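Endoglucanase (Clostridium thermocellum, PDB 2YIK) hydrolyses internal beta-1,4-glucosidic bonds of cellulose as a family 9 glycoside hydrolase. Local coordinates at the zinc ion site and the calcium ion site. Residues are numbered along the deposited sequence; one frame, centred on the assembly and turned at random.

Site 1: the zinc ion site. Residues 55-57, 72-73, 115, 197, 200, 204. With ZN (zinc ion), chain B.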
ATOM      1  N   MET A  55       0.676  -2.537  13.541  1.00 28.11           N
ATOM      2  CA  MET A  55      -0.270  -3.649  13.613  1.00 28.71           C
ATOM      3  C   MET A  55      -1.369  -3.328  14.629  1.00 28.44           C
ATOM      4  O   MET A  55      -1.114  -2.763  15.689  1.00 27.91           O
ATOM      5  CB  MET A  55       0.448  -4.944  13.979  1.00 30.15           C
ATOM      6  CG  MET A  55       1.302  -5.460  12.834  1.00 30.13           C
ATOM      7  SD  MET A  55       2.147  -7.005  13.193  1.00 32.17           S
ATOM      8  CE  MET A  55       2.624  -7.503  11.530  1.00 28.89           C
ATOM      9  N   CYS A  56      -2.593  -3.705  14.290  1.00 27.69           N
ATOM     10  CA  CYS A  56      -3.754  -3.410  15.112  1.00 27.87           C
ATOM     11  C   CYS A  56      -4.581  -4.659  15.422  1.00 27.91           C
ATOM     12  O   CYS A  56      -4.518  -5.652  14.698  1.00 28.09           O
ATOM     13  CB  CYS A  56      -4.597  -2.374  14.352  1.00 27.57           C
ATOM     14  SG  CYS A  56      -6.110  -1.781  15.115  1.00 28.44           S
ATOM     15  N   GLY A  57      -5.340  -4.614  16.515  1.00 28.14           N
ATOM     16  CA  GLY A  57      -6.194  -5.739  16.864  1.00 29.01           C
ATOM     17  C   GLY A  57      -5.728  -6.742  17.900  1.00 30.40           C
ATOM     18  O   GLY A  57      -4.839  -6.472  18.705  1.00 30.06           O
ATOM     19  N   CYS A  72      -4.316  -4.074  20.514  1.00 30.63           N
ATOM     20  CA  CYS A  72      -4.961  -2.775  20.670  1.00 29.79           C
ATOM     21  C   CYS A  72      -6.323  -2.736  19.994  1.00 29.51           C
ATOM     22  O   CYS A  72      -6.599  -3.531  19.096  1.00 29.85           O
ATOM     23  CB  CYS A  72      -4.080  -1.678  20.074  1.00 29.44           C
ATOM     24  SG  CYS A  72      -3.635  -1.996  18.352  1.00 29.45           S
ATOM     25  N   HIS A  73      -7.150  -1.783  20.419  1.00 28.61           N
ATOM     26  CA  HIS A  73      -8.497  -1.608  19.885  1.00 30.26           C
ATOM     27  C   HIS A  73      -9.156  -2.969  19.714  1.00 30.92           C
ATOM     28  O   HIS A  73      -9.824  -3.231  18.710  1.00 30.20           O
ATOM     29  CB  HIS A  73      -8.443  -0.864  18.548  1.00 27.67           C
ATOM     30  CG  HIS A  73      -7.616   0.383  18.598  1.00 28.32           C
ATOM     31  ND1 HIS A  73      -6.339   0.454  18.087  1.00 26.08           N
ATOM     32  CD2 HIS A  73      -7.857   1.588  19.173  1.00 28.03           C
ATOM     33  CE1 HIS A  73      -5.825   1.644  18.347  1.00 27.12           C
ATOM     34  NE2 HIS A  73      -6.726   2.349  19.006  1.00 27.51           N
ATOM     35  N   HIS A 115      -2.761   0.398  11.559  1.00 23.88           N
ATOM     36  CA  HIS A 115      -3.149   1.787  11.805  1.00 25.54           C
ATOM     37  C   HIS A 115      -2.646   2.478  10.556  1.00 25.22           C
ATOM     38  O   HIS A 115      -1.676   2.054   9.942  1.00 25.17           O
ATOM     39  CB  HIS A 115      -2.418   2.377  13.005  1.00 26.55           C
ATOM     40  CG  HIS A 115      -2.696   1.673  14.287  1.00 27.96           C
ATOM     41  ND1 HIS A 115      -1.701   1.371  15.192  1.00 29.04           N
ATOM     42  CD2 HIS A 115      -3.850   1.231  14.835  1.00 26.81           C
ATOM     43  CE1 HIS A 115      -2.231   0.773  16.241  1.00 30.09           C
ATOM     44  NE2 HIS A 115      -3.536   0.675  16.050  1.00 30.03           N
ATOM     45  N   PRO A 197      -1.661   2.995  21.481  1.00 32.91           N
ATOM     46  CA  PRO A 197      -2.880   2.353  20.968  1.00 32.82           C
ATOM     47  C   PRO A 197      -3.479   1.296  21.909  1.00 32.65           C
ATOM     48  O   PRO A 197      -4.690   1.060  21.890  1.00 31.59           O
ATOM     49  CB  PRO A 197      -2.427   1.773  19.626  1.00 31.31           C
ATOM     50  CG  PRO A 197      -0.966   1.487  19.847  1.00 30.81           C
ATOM     51  CD  PRO A 197      -0.504   2.714  20.611  1.00 32.05           C
ATOM     52  N   ASP A 200      -6.146   2.939  24.149  1.00 33.32           N
ATOM     53  CA  ASP A 200      -7.249   3.675  23.527  1.00 33.12           C
ATOM     54  C   ASP A 200      -8.598   3.060  23.874  1.00 33.10           C
ATOM     55  O   ASP A 200      -8.716   1.844  23.974  1.00 32.32           O
ATOM     56  CB  ASP A 200      -7.123   3.664  22.001  1.00 33.10           C
ATOM     57  CG  ASP A 200      -6.108   4.653  21.479  1.00 34.59           C
ATOM     58  OD1 ASP A 200      -5.588   5.470  22.266  1.00 34.55           O
ATOM     59  OD2 ASP A 200      -5.836   4.617  20.262  1.00 35.51           O
ATOM     60  N   ARG A 204     -14.884   3.850  17.775  1.00 32.22           N
ATOM     61  CA  ARG A 204     -14.318   3.466  16.484  1.00 30.87           C
ATOM     62  C   ARG A 204     -15.394   2.827  15.613  1.00 30.68           C
ATOM     63  O   ARG A 204     -15.588   1.611  15.621  1.00 30.64           O
ATOM     64  CB  ARG A 204     -13.150   2.500  16.682  1.00 29.35           C
ATOM     65  CG  ARG A 204     -11.875   3.180  17.166  1.00 30.04           C
ATOM     66  CD  ARG A 204     -10.890   2.176  17.739  1.00 28.00           C
ATOM     67  NE  ARG A 204     -10.315   1.283  16.735  1.00 30.63           N
ATOM     68  CZ  ARG A 204      -9.348   1.617  15.886  1.00 30.02           C
ATOM     69  NH1 ARG A 204      -8.834   2.839  15.910  1.00 30.52           N
ATOM     70  NH2 ARG A 204      -8.889   0.725  15.014  1.00 28.13           N
TER
HETATM   71 ZN    ZN B1533      -5.027  -0.715  17.006  1.00 31.23          ZN

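Site 2: the calcium ion site. Residues 217, 275, 277-278, 280-281, 318-321. With CA (calcium ion), chain C.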
ATOM      1  N   ASP A 217     -13.699   2.251  -5.950  1.00 25.22           N
ATOM      2  CA  ASP A 217     -12.271   2.447  -5.754  1.00 25.08           C
ATOM      3  C   ASP A 217     -11.700   1.560  -4.645  1.00 24.36           C
ATOM      4  O   ASP A 217     -10.725   0.843  -4.874  1.00 25.39           O
ATOM      5  CB  ASP A 217     -11.958   3.931  -5.500  1.00 24.29           C
ATOM      6  CG  ASP A 217     -12.662   4.485  -4.272  1.00 28.69           C
ATOM      7  OD1 ASP A 217     -13.782   4.020  -3.963  1.00 26.85           O
ATOM      8  OD2 ASP A 217     -12.096   5.395  -3.620  1.00 28.10           O
ATOM      9  N   SER A 275     -10.665  10.520  -2.432  1.00 25.41           N
ATOM     10  CA  SER A 275     -10.397   9.726  -3.632  1.00 24.91           C
ATOM     11  C   SER A 275     -10.778  10.406  -4.941  1.00 25.97           C
ATOM     12  O   SER A 275     -11.919  10.828  -5.115  1.00 26.37           O
ATOM     13  CB  SER A 275     -11.130   8.382  -3.523  1.00 22.62           C
ATOM     14  OG  SER A 275     -10.871   7.555  -4.642  1.00 20.73           O
ATOM     15  N   LYS A 277     -10.548   8.973  -8.225  1.00 26.49           N
ATOM     16  CA  LYS A 277     -11.312   8.099  -9.108  1.00 27.56           C
ATOM     17  C   LYS A 277     -11.212   6.620  -8.784  1.00 27.62           C
ATOM     18  O   LYS A 277     -10.403   6.198  -7.970  1.00 28.32           O
ATOM     19  CB  LYS A 277     -10.894   8.307 -10.561  1.00 30.50           C
ATOM     20  CG  LYS A 277      -9.492   7.840 -10.861  1.00 34.16           C
ATOM     21  CD  LYS A 277      -8.470   8.834 -10.324  1.00 39.35           C
ATOM     22  CE  LYS A 277      -7.138   8.165  -9.953  1.00 37.83           C
ATOM     23  NZ  LYS A 277      -6.046   8.397 -10.957  1.00 35.60           N
ATOM     24  N   TRP A 278     -12.044   5.836  -9.460  1.00 26.00           N
ATOM     25  CA  TRP A 278     -12.082   4.400  -9.257  1.00 24.17           C
ATOM     26  C   TRP A 278     -11.507   3.614 -10.429  1.00 23.91           C
ATOM     27  O   TRP A 278     -11.126   2.457 -10.268  1.00 23.05           O
ATOM     28  CB  TRP A 278     -13.527   3.945  -9.030  1.00 23.53           C
ATOM     29  CG  TRP A 278     -14.444   4.244 -10.195  1.00 23.20           C
ATOM     30  CD1 TRP A 278     -15.252   5.339 -10.346  1.00 24.08           C
ATOM     31  CD2 TRP A 278     -14.638   3.437 -11.369  1.00 23.77           C
ATOM     32  NE1 TRP A 278     -15.941   5.258 -11.532  1.00 24.72           N
ATOM     33  CE2 TRP A 278     -15.594   4.106 -12.174  1.00 24.99           C
ATOM     34  CE3 TRP A 278     -14.116   2.212 -11.804  1.00 24.34           C
ATOM     35  CZ2 TRP A 278     -16.018   3.594 -13.411  1.00 25.06           C
ATOM     36  CZ3 TRP A 278     -14.546   1.702 -13.042  1.00 26.05           C
ATOM     37  CH2 TRP A 278     -15.496   2.393 -13.821  1.00 25.52           C
ATOM     38  N   ASP A 280      -8.621   3.650 -12.041  1.00 23.03           N
ATOM     39  CA  ASP A 280      -7.263   3.128 -11.924  1.00 23.02           C
ATOM     40  C   ASP A 280      -7.232   1.902 -11.006  1.00 23.07           C
ATOM     41  O   ASP A 280      -6.588   0.909 -11.329  1.00 23.35           O
ATOM     42  CB  ASP A 280      -6.317   4.204 -11.398  1.00 23.10           C
ATOM     43  CG  ASP A 280      -6.795   4.804 -10.109  1.00 23.67           C
ATOM     44  OD1 ASP A 280      -7.992   5.148 -10.040  1.00 23.14           O
ATOM     45  OD2 ASP A 280      -5.978   4.944  -9.177  1.00 24.29           O
ATOM     46  N   ASP A 281      -7.923   1.965  -9.868  1.00 24.03           N
ATOM     47  CA  ASP A 281      -7.958   0.828  -8.945  1.00 24.04           C
ATOM     48  C   ASP A 281      -8.643  -0.368  -9.614  1.00 23.14           C
ATOM     49  O   ASP A 281      -8.234  -1.518  -9.432  1.00 21.23           O
ATOM     50  CB  ASP A 281      -8.740   1.171  -7.679  1.00 24.56           C
ATOM     51  CG  ASP A 281      -8.256   2.445  -7.010  1.00 26.34           C
ATOM     52  OD1 ASP A 281      -7.151   2.458  -6.433  1.00 22.50           O
ATOM     53  OD2 ASP A 281      -9.009   3.431  -7.067  1.00 25.47           O
ATOM     54  N   TRP A 318      -1.428   5.985  -3.215  1.00 22.04           N
ATOM     55  CA  TRP A 318      -2.769   5.577  -2.802  1.00 23.22           C
ATOM     56  C   TRP A 318      -3.909   6.205  -3.598  1.00 23.93           C
ATOM     57  O   TRP A 318      -4.951   5.584  -3.771  1.00 22.79           O
ATOM     58  CB  TRP A 318      -2.997   5.829  -1.299  1.00 22.91           C
ATOM     59  CG  TRP A 318      -3.074   7.276  -0.887  1.00 24.48           C
ATOM     60  CD1 TRP A 318      -2.084   8.015  -0.315  1.00 21.21           C
ATOM     61  CD2 TRP A 318      -4.221   8.145  -0.997  1.00 23.92           C
ATOM     62  NE1 TRP A 318      -2.528   9.295  -0.079  1.00 23.18           N
ATOM     63  CE2 TRP A 318      -3.804   9.411  -0.509  1.00 25.07           C
ATOM     64  CE3 TRP A 318      -5.503   7.995  -1.521  1.00 25.76           C
ATOM     65  CZ2 TRP A 318      -4.697  10.501  -0.455  1.00 23.08           C
ATOM     66  CZ3 TRP A 318      -6.375   9.084  -1.470  1.00 25.01           C
ATOM     67  CH2 TRP A 318      -5.953  10.330  -0.969  1.00 25.12           C
ATOM     68  N   ASN A 319      -3.716   7.423  -4.090  1.00 24.10           N
ATOM     69  CA  ASN A 319      -4.771   8.096  -4.846  1.00 23.46           C
ATOM     70  C   ASN A 319      -4.625   7.982  -6.368  1.00 23.31           C
ATOM     71  O   ASN A 319      -5.368   8.612  -7.123  1.00 22.58           O
ATOM     72  CB  ASN A 319      -4.844   9.571  -4.424  1.00 25.72           C
ATOM     73  CG  ASN A 319      -6.146  10.236  -4.835  1.00 28.51           C
ATOM     74  OD1 ASN A 319      -7.214   9.620  -4.787  1.00 27.33           O
ATOM     75  ND2 ASN A 319      -6.066  11.506  -5.222  1.00 27.06           N
ATOM     76  N   ASP A 320      -3.671   7.173  -6.819  1.00 22.12           N
ATOM     77  CA  ASP A 320      -3.464   6.984  -8.253  1.00 22.93           C
ATOM     78  C   ASP A 320      -2.537   5.811  -8.536  1.00 22.50           C
ATOM     79  O   ASP A 320      -1.322   5.916  -8.393  1.00 22.80           O
ATOM     80  CB  ASP A 320      -2.872   8.240  -8.888  1.00 24.68           C
ATOM     81  CG  ASP A 320      -2.848   8.166 -10.405  1.00 26.90           C
ATOM     82  OD1 ASP A 320      -2.644   7.063 -10.959  1.00 28.05           O
ATOM     83  OD2 ASP A 320      -3.025   9.216 -11.046  1.00 30.56           O
ATOM     84  N   VAL A 321      -3.114   4.695  -8.955  1.00 22.63           N
ATOM     85  CA  VAL A 321      -2.326   3.512  -9.245  1.00 20.58           C
ATOM     86  C   VAL A 321      -2.241   3.209 -10.743  1.00 22.02           C
ATOM     87  O   VAL A 321      -2.032   2.065 -11.147  1.00 23.75           O
ATOM     88  CB  VAL A 321      -2.885   2.283  -8.476  1.00 21.58           C
ATOM     89  CG1 VAL A 321      -2.757   2.523  -6.972  1.00 18.68           C
ATOM     90  CG2 VAL A 321      -4.354   2.021  -8.870  1.00 18.13           C
TER
HETATM   91 CA    CA C1333      -7.994   5.769  -7.548  1.00 30.68          CA
HETATM   92  O   HOH W   1      -8.587   7.567  -5.781  1.00 19.26           O
HETATM   93  O   HOH W   2      -6.196   4.899  -5.888  1.00 19.47           O

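Site 3: the calcium ion site. Residues 333, 337-338, 340-344. With CA (calcium ion), chain D.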
ATOM      1  N   ASN A 333       1.626  -8.345 -21.261  1.00 24.15           N
ATOM      2  CA  ASN A 333       1.886  -8.353 -22.686  1.00 23.54           C
ATOM      3  C   ASN A 333       3.177  -9.092 -23.010  1.00 24.13           C
ATOM      4  O   ASN A 333       3.235  -9.838 -23.986  1.00 23.98           O
ATOM      5  CB  ASN A 333       1.983  -6.934 -23.233  1.00 24.91           C
ATOM      6  CG  ASN A 333       2.311  -6.922 -24.703  1.00 24.77           C
ATOM      7  OD1 ASN A 333       3.411  -6.548 -25.115  1.00 25.12           O
ATOM      8  ND2 ASN A 333       1.359  -7.359 -25.503  1.00 21.98           N
ATOM      9  N   ASP A 337       1.856 -12.035 -25.019  1.00 28.82           N
ATOM     10  CA  ASP A 337       1.634 -11.498 -26.355  1.00 29.35           C
ATOM     11  C   ASP A 337       2.846 -10.709 -26.866  1.00 30.13           C
ATOM     12  O   ASP A 337       2.714  -9.795 -27.655  1.00 29.31           O
ATOM     13  CB  ASP A 337       0.384 -10.612 -26.310  1.00 29.26           C
ATOM     14  CG  ASP A 337      -0.165 -10.285 -27.685  1.00 31.12           C
ATOM     15  OD1 ASP A 337      -0.341 -11.210 -28.506  1.00 30.02           O
ATOM     16  OD2 ASP A 337      -0.443  -9.096 -27.934  1.00 30.00           O
ATOM     17  N   LYS A 338       4.033 -11.097 -26.428  1.00 32.33           N
ATOM     18  CA  LYS A 338       5.278 -10.423 -26.803  1.00 34.80           C
ATOM     19  C   LYS A 338       5.511 -10.190 -28.298  1.00 35.74           C
ATOM     20  O   LYS A 338       5.818  -9.069 -28.715  1.00 34.19           O
ATOM     21  CB  LYS A 338       6.460 -11.210 -26.220  1.00 37.56           C
ATOM     22  CG  LYS A 338       7.851 -10.675 -26.555  1.00 42.61           C
ATOM     23  CD  LYS A 338       8.250  -9.519 -25.655  1.00 46.04           C
ATOM     24  CE  LYS A 338       9.758  -9.562 -25.382  1.00 48.60           C
ATOM     25  NZ  LYS A 338      10.187  -8.504 -24.414  1.00 49.80           N
ATOM     26  N   SER A 340       3.368 -10.276 -31.009  1.00 34.70           N
ATOM     27  CA  SER A 340       2.251  -9.980 -31.900  1.00 32.04           C
ATOM     28  C   SER A 340       1.541  -8.715 -31.421  1.00 29.97           C
ATOM     29  O   SER A 340       1.871  -8.203 -30.372  1.00 28.05           O
ATOM     30  CB  SER A 340       1.282 -11.168 -31.958  1.00 31.46           C
ATOM     31  OG  SER A 340       0.189 -11.005 -31.074  1.00 34.88           O
ATOM     32  N   GLN A 341       0.585  -8.203 -32.193  1.00 28.86           N
ATOM     33  CA  GLN A 341      -0.136  -6.984 -31.816  1.00 28.06           C
ATOM     34  C   GLN A 341      -1.555  -7.224 -31.292  1.00 27.41           C
ATOM     35  O   GLN A 341      -2.336  -6.280 -31.158  1.00 26.59           O
ATOM     36  CB  GLN A 341      -0.210  -6.029 -33.011  1.00 27.49           C
ATOM     37  CG  GLN A 341       1.083  -5.303 -33.342  1.00 26.76           C
ATOM     38  CD  GLN A 341       1.528  -4.368 -32.229  1.00 27.38           C
ATOM     39  OE1 GLN A 341       2.472  -4.658 -31.504  1.00 29.31           O
ATOM     40  NE2 GLN A 341       0.836  -3.246 -32.084  1.00 26.12           N
ATOM     41  N   ASN A 342      -1.882  -8.477 -30.983  1.00 27.04           N
ATOM     42  CA  ASN A 342      -3.217  -8.810 -30.494  1.00 28.10           C
ATOM     43  C   ASN A 342      -3.710  -7.999 -29.305  1.00 26.65           C
ATOM     44  O   ASN A 342      -4.793  -7.422 -29.369  1.00 27.29           O
ATOM     45  CB  ASN A 342      -3.317 -10.304 -30.167  1.00 30.54           C
ATOM     46  CG  ASN A 342      -3.470 -11.154 -31.411  1.00 33.74           C
ATOM     47  OD1 ASN A 342      -2.569 -11.910 -31.776  1.00 35.11           O
ATOM     48  ND2 ASN A 342      -4.612 -11.017 -32.084  1.00 31.96           N
ATOM     49  N   PHE A 343      -2.934  -7.958 -28.224  1.00 26.43           N
ATOM     50  CA  PHE A 343      -3.342  -7.207 -27.037  1.00 24.66           C
ATOM     51  C   PHE A 343      -3.443  -5.713 -27.343  1.00 24.18           C
ATOM     52  O   PHE A 343      -4.382  -5.046 -26.913  1.00 24.31           O
ATOM     53  CB  PHE A 343      -2.354  -7.438 -25.882  1.00 25.56           C
ATOM     54  CG  PHE A 343      -2.477  -8.793 -25.213  1.00 25.48           C
ATOM     55  CD1 PHE A 343      -3.200  -9.831 -25.805  1.00 26.65           C
ATOM     56  CD2 PHE A 343      -1.829  -9.037 -24.001  1.00 25.30           C
ATOM     57  CE1 PHE A 343      -3.271 -11.096 -25.197  1.00 27.59           C
ATOM     58  CE2 PHE A 343      -1.891 -10.293 -23.386  1.00 26.90           C
ATOM     59  CZ  PHE A 343      -2.614 -11.324 -23.984  1.00 26.91           C
ATOM     60  N   GLU A 344      -2.477  -5.187 -28.090  1.00 24.73           N
ATOM     61  CA  GLU A 344      -2.490  -3.772 -28.438  1.00 26.17           C
ATOM     62  C   GLU A 344      -3.729  -3.413 -29.255  1.00 26.32           C
ATOM     63  O   GLU A 344      -4.397  -2.413 -28.985  1.00 27.23           O
ATOM     64  CB  GLU A 344      -1.237  -3.383 -29.237  1.00 26.61           C
ATOM     65  CG  GLU A 344       0.058  -3.399 -28.444  1.00 25.91           C
ATOM     66  CD  GLU A 344       0.620  -4.787 -28.305  1.00 27.01           C
ATOM     67  OE1 GLU A 344      -0.072  -5.751 -28.709  1.00 27.03           O
ATOM     68  OE2 GLU A 344       1.746  -4.916 -27.787  1.00 25.68           O
TER
HETATM   69 CA    CA D1332       1.714  -7.592 -28.002  1.00 29.23          CA
HETATM   70  O   HOH W   3       4.253  -6.895 -28.067  1.00 24.57           O

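Site 4: the calcium ion site. Residues 101, 103-108. With CA (calcium ion), chain E.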
ATOM      1  N   ASP A 101     -23.951 -11.520  10.607  1.00 25.67           N
ATOM      2  CA  ASP A 101     -23.802 -12.029  11.970  1.00 26.24           C
ATOM      3  C   ASP A 101     -24.397 -13.446  12.102  1.00 27.38           C
ATOM      4  O   ASP A 101     -25.349 -13.659  12.852  1.00 26.71           O
ATOM      5  CB  ASP A 101     -24.519 -11.024  12.902  1.00 27.95           C
ATOM      6  CG  ASP A 101     -24.431 -11.394  14.367  1.00 28.06           C
ATOM      7  OD1 ASP A 101     -23.459 -12.053  14.752  1.00 28.14           O
ATOM      8  OD2 ASP A 101     -25.328 -11.003  15.138  1.00 31.20           O
ATOM      9  N   ASP A 103     -23.647 -16.092  13.768  1.00 29.54           N
ATOM     10  CA  ASP A 103     -23.786 -16.613  15.123  1.00 32.21           C
ATOM     11  C   ASP A 103     -24.818 -15.869  15.971  1.00 32.37           C
ATOM     12  O   ASP A 103     -25.138 -16.295  17.081  1.00 33.13           O
ATOM     13  CB  ASP A 103     -22.433 -16.608  15.834  1.00 34.41           C
ATOM     14  CG  ASP A 103     -21.811 -15.242  15.865  1.00 36.04           C
ATOM     15  OD1 ASP A 103     -21.509 -14.706  14.783  1.00 38.82           O
ATOM     16  OD2 ASP A 103     -21.633 -14.701  16.968  1.00 41.25           O
ATOM     17  N   GLY A 104     -25.323 -14.756  15.453  1.00 32.27           N
ATOM     18  CA  GLY A 104     -26.338 -13.997  16.162  1.00 32.37           C
ATOM     19  C   GLY A 104     -26.007 -13.325  17.483  1.00 32.69           C
ATOM     20  O   GLY A 104     -26.923 -12.985  18.227  1.00 33.10           O
ATOM     21  N   ASP A 105     -24.732 -13.102  17.790  1.00 32.29           N
ATOM     22  CA  ASP A 105     -24.413 -12.457  19.060  1.00 31.91           C
ATOM     23  C   ASP A 105     -24.485 -10.929  18.947  1.00 31.75           C
ATOM     24  O   ASP A 105     -24.137 -10.207  19.882  1.00 32.42           O
ATOM     25  CB  ASP A 105     -23.029 -12.899  19.561  1.00 32.57           C
ATOM     26  CG  ASP A 105     -21.888 -12.221  18.815  1.00 34.13           C
ATOM     27  OD1 ASP A 105     -22.155 -11.564  17.794  1.00 32.87           O
ATOM     28  OD2 ASP A 105     -20.723 -12.341  19.246  1.00 36.59           O
ATOM     29  N   GLY A 106     -24.933 -10.445  17.790  1.00 31.52           N
ATOM     30  CA  GLY A 106     -25.076  -9.011  17.571  1.00 31.17           C
ATOM     31  C   GLY A 106     -23.801  -8.197  17.423  1.00 31.10           C
ATOM     32  O   GLY A 106     -23.826  -6.969  17.526  1.00 30.42           O
ATOM     33  N   LYS A 107     -22.683  -8.870  17.176  1.00 30.07           N
ATOM     34  CA  LYS A 107     -21.408  -8.185  17.020  1.00 30.69           C
ATOM     35  C   LYS A 107     -20.631  -8.718  15.819  1.00 30.50           C
ATOM     36  O   LYS A 107     -20.822  -9.848  15.412  1.00 29.54           O
ATOM     37  CB  LYS A 107     -20.584  -8.355  18.300  1.00 32.53           C
ATOM     38  CG  LYS A 107     -21.144  -7.586  19.487  1.00 34.53           C
ATOM     39  CD  LYS A 107     -20.964  -8.352  20.781  1.00 38.63           C
ATOM     40  CE  LYS A 107     -21.382  -7.519  21.999  1.00 40.64           C
ATOM     41  NZ  LYS A 107     -22.225  -6.346  21.619  1.00 42.05           N
ATOM     42  N   VAL A 108     -19.781  -7.896  15.219  1.00 30.83           N
ATOM     43  CA  VAL A 108     -18.977  -8.376  14.102  1.00 29.45           C
ATOM     44  C   VAL A 108     -17.520  -8.080  14.415  1.00 29.09           C
ATOM     45  O   VAL A 108     -17.215  -7.176  15.195  1.00 28.78           O
ATOM     46  CB  VAL A 108     -19.369  -7.713  12.766  1.00 29.49           C
ATOM     47  CG1 VAL A 108     -20.812  -8.072  12.412  1.00 28.67           C
ATOM     48  CG2 VAL A 108     -19.183  -6.217  12.854  1.00 28.37           C
TER
HETATM   49 CA    CA E1531     -21.058 -12.234  15.618  1.00 32.19          CA

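Site 1: the zinc ion site
The zinc ion here looks structural: its four protein ligands, two cysteine sulphurs and two imidazole nitrogens, enclose it in a near-tetrahedral shell, and no substrate or water is seen bound to it. Angles at the metal run from 101° between His115 NE2 and Cys72 SG to 118° between the two sulphurs. Cys56 SG reaches the ion at 2.4 Å, swung anti to its own backbone N, whereas Cys72 SG, at 2.3 Å from ZN, is wedged between its backbone N and carbonyl carbon. The imidazoles bind through different nitrogens. His73 uses ND1, the one nearer the main chain, at 2.1 Å from ZN; His115 reaches further and binds with the tip nitrogen NE2 at 2.3 Å.

The ring of His73 is fixed in rotation by its second shell. Its far nitrogen NE2 donates to Asp200 OD2 (2.7 Å), which lies in plane at the ring edge and accepts on its anti lone pair. Arg204 spreads its guanidinium over one face, with NH1 3.6 Å above the ring centre, while Pro197 O lies toward the rim of the opposite face. The carboxylate may make the imidazole a stronger zinc donor.

In the fold, the ion ties together three separate loop segments: Cys56 follows helix 49-54, Cys72 and His73 precede the 3-10 helix 74-78, and His115 lies between strands 107-108 and 122-123, with the site centre about 15 Å from His451, a predicted active-site residue.

Site 2: the calcium ion site
Three stretches of chain converge on this calcium ion: the loop 275-278 running into helix 279-293, the first turn of that helix, and the loop 318-321 that leads into helix 322-336. The site is probably structural, pinning the starts of two helices. Lys277 contributes its backbone carbonyl O at 2.5 Å from the ion, and the chain then turns into the helix so that the adjacent Asp280 and Asp281 both face the metal. Asp280 has CG in the crowded position between backbone N and carbonyl carbon (chi1 54°), and its carboxylate chelates in bidentate fashion, both oxygens on the ion. Asp281 points CG anti to its carbonyl carbon and binds with OD2 alone, at 2.6 Å from the ion; its OD1 instead holds water 2.

The loop 318-321 approaches largely through water. Trp318 O meets water 2, and Asn319 OD1 meets water 1 at 2.7 Å, both waters being calcium ligands in the distorted six-coordinate shell. Ser275 OG also touches water 1 and donates to Asp217 OD2 from above the carboxylate plane, linking helix 216-233 to the second shell.

The Lys277 side chain, bent at chi2 and chi4, curls past the ion, with CE 3.5 Å from calcium, to place NZ in a salt bridge with Asp320 OD2 (3.1 Å) and a longer one with Asp280 OD2. That Asp280 oxygen also accepts, on its anti lone pair, a nearly straight hydrogen bond from Val321 N, 2.9 Å from OD2 and 169° at the hydrogen.

Site 3: the calcium ion site
A calcium-binding turn between two helices, running from the end of helix 322-336 to the first turns of helix 342-350, wraps this ion in a distorted shell of six assigned ligands. Asp337 grips it twice, with its backbone carbonyl O at 2.4 Å and its carboxylate OD2 at 2.6 Å from the ion, the side chain thrown anti to the backbone N (chi1 -165°). The carbonyl of Ser340 adds a further main-chain oxygen. From across the turn Glu344, bent at chi2 (81°), brings its carboxylate round to chelate with both oxygens, OE1 and OE2 each 2.7 Å from calcium. Water 3 is a further ligand, held by Lys338 O. Asn333 ND2 is modelled 2.5 Å from the ion; since an amide nitrogen is an unlikely calcium ligand, the carboxamide may be turned over, its oxygen then making a seventh ligand.

A second shell sets the Asp337 carboxylate. Ser340 OG donates to OD1 (2.6 Å), while Phe343 N, at the helix start, donates to the metal-bound OD2 (2.8 Å); both arrive above the carboxylate plane. Ser340 OG in turn accepts from Asn342 N in a straight bond (172° at the hydrogen). The phenyl ring of Phe343 lies with one face against Asp337 CB, which packs over the ring centre.

Within the fold the ion thus joins the C-terminal end of helix 322-336 to the N-terminal end of helix 342-350, probably as a structural brace, far from His451, a predicted active-site residue.

Site 4: the calcium ion site
Metal bonds come first at this probably structural site, where an Asp-x-Asp-x-Asp-Gly loop resembling the first half of an EF-hand curls round calcium just after helix 90-100. Asp101, Asp103 and Asp105 send carboxylates inward at every second position, and Lys107, at the start of strand 107-108, adds its backbone carbonyl O at 2.4 Å from the ion. Gly104 and Gly106 both have positive phi, which probably helps turn the chain so that the carboxylates face one centre. Asp101 binds through OD1, its CG anti to the backbone N (chi1 -179°). Asp105 also uses OD1, at 2.5 Å from calcium, but with CG in the crowded position between backbone N and carbonyl carbon. Asp103 shares that crowded position and chelates unevenly, OD1 lying 2.6 Å and OD2 2.9 Å from the ion. The observed shell is near square pyramidal; further waters may be unseen.

Hydrogen bonds then lock the loop on itself. Gly106 N donates to Asp101 OD2 (2.7 Å), reaching the syn lone pair, so that the carboxylate joins the metal through one oxygen and the returning backbone through the other.

Electrostatically, the three carboxylates gather close together and the ion probably offsets their mutual repulsion, so the loop would be expected to loosen without it. The Lys107 side chain runs away from the metal while its backbone works on it: Lys107 N meets the metal-bound Asp105 OD1 at 2.8 Å, coming from 43° above the carboxylate plane.

The four metal sites lie apart on one chain and share no residue; all distances here run between the centres of their C-alpha atoms. Site 1 and site 4 are neighbours, about 21 Å apart, and the segment after the calcium loop of site 4 runs on to supply a zinc ligand of site 1. Sites 2 and 3 are about 26 Å apart and are joined by helix 322-336, which begins beside site 2 and ends at site 3. Sites 3 and 4 are the most distant pair, at about 50 Å. Each metal appears to brace its own part of the fold, a plausible asset for a thermophile's enzyme.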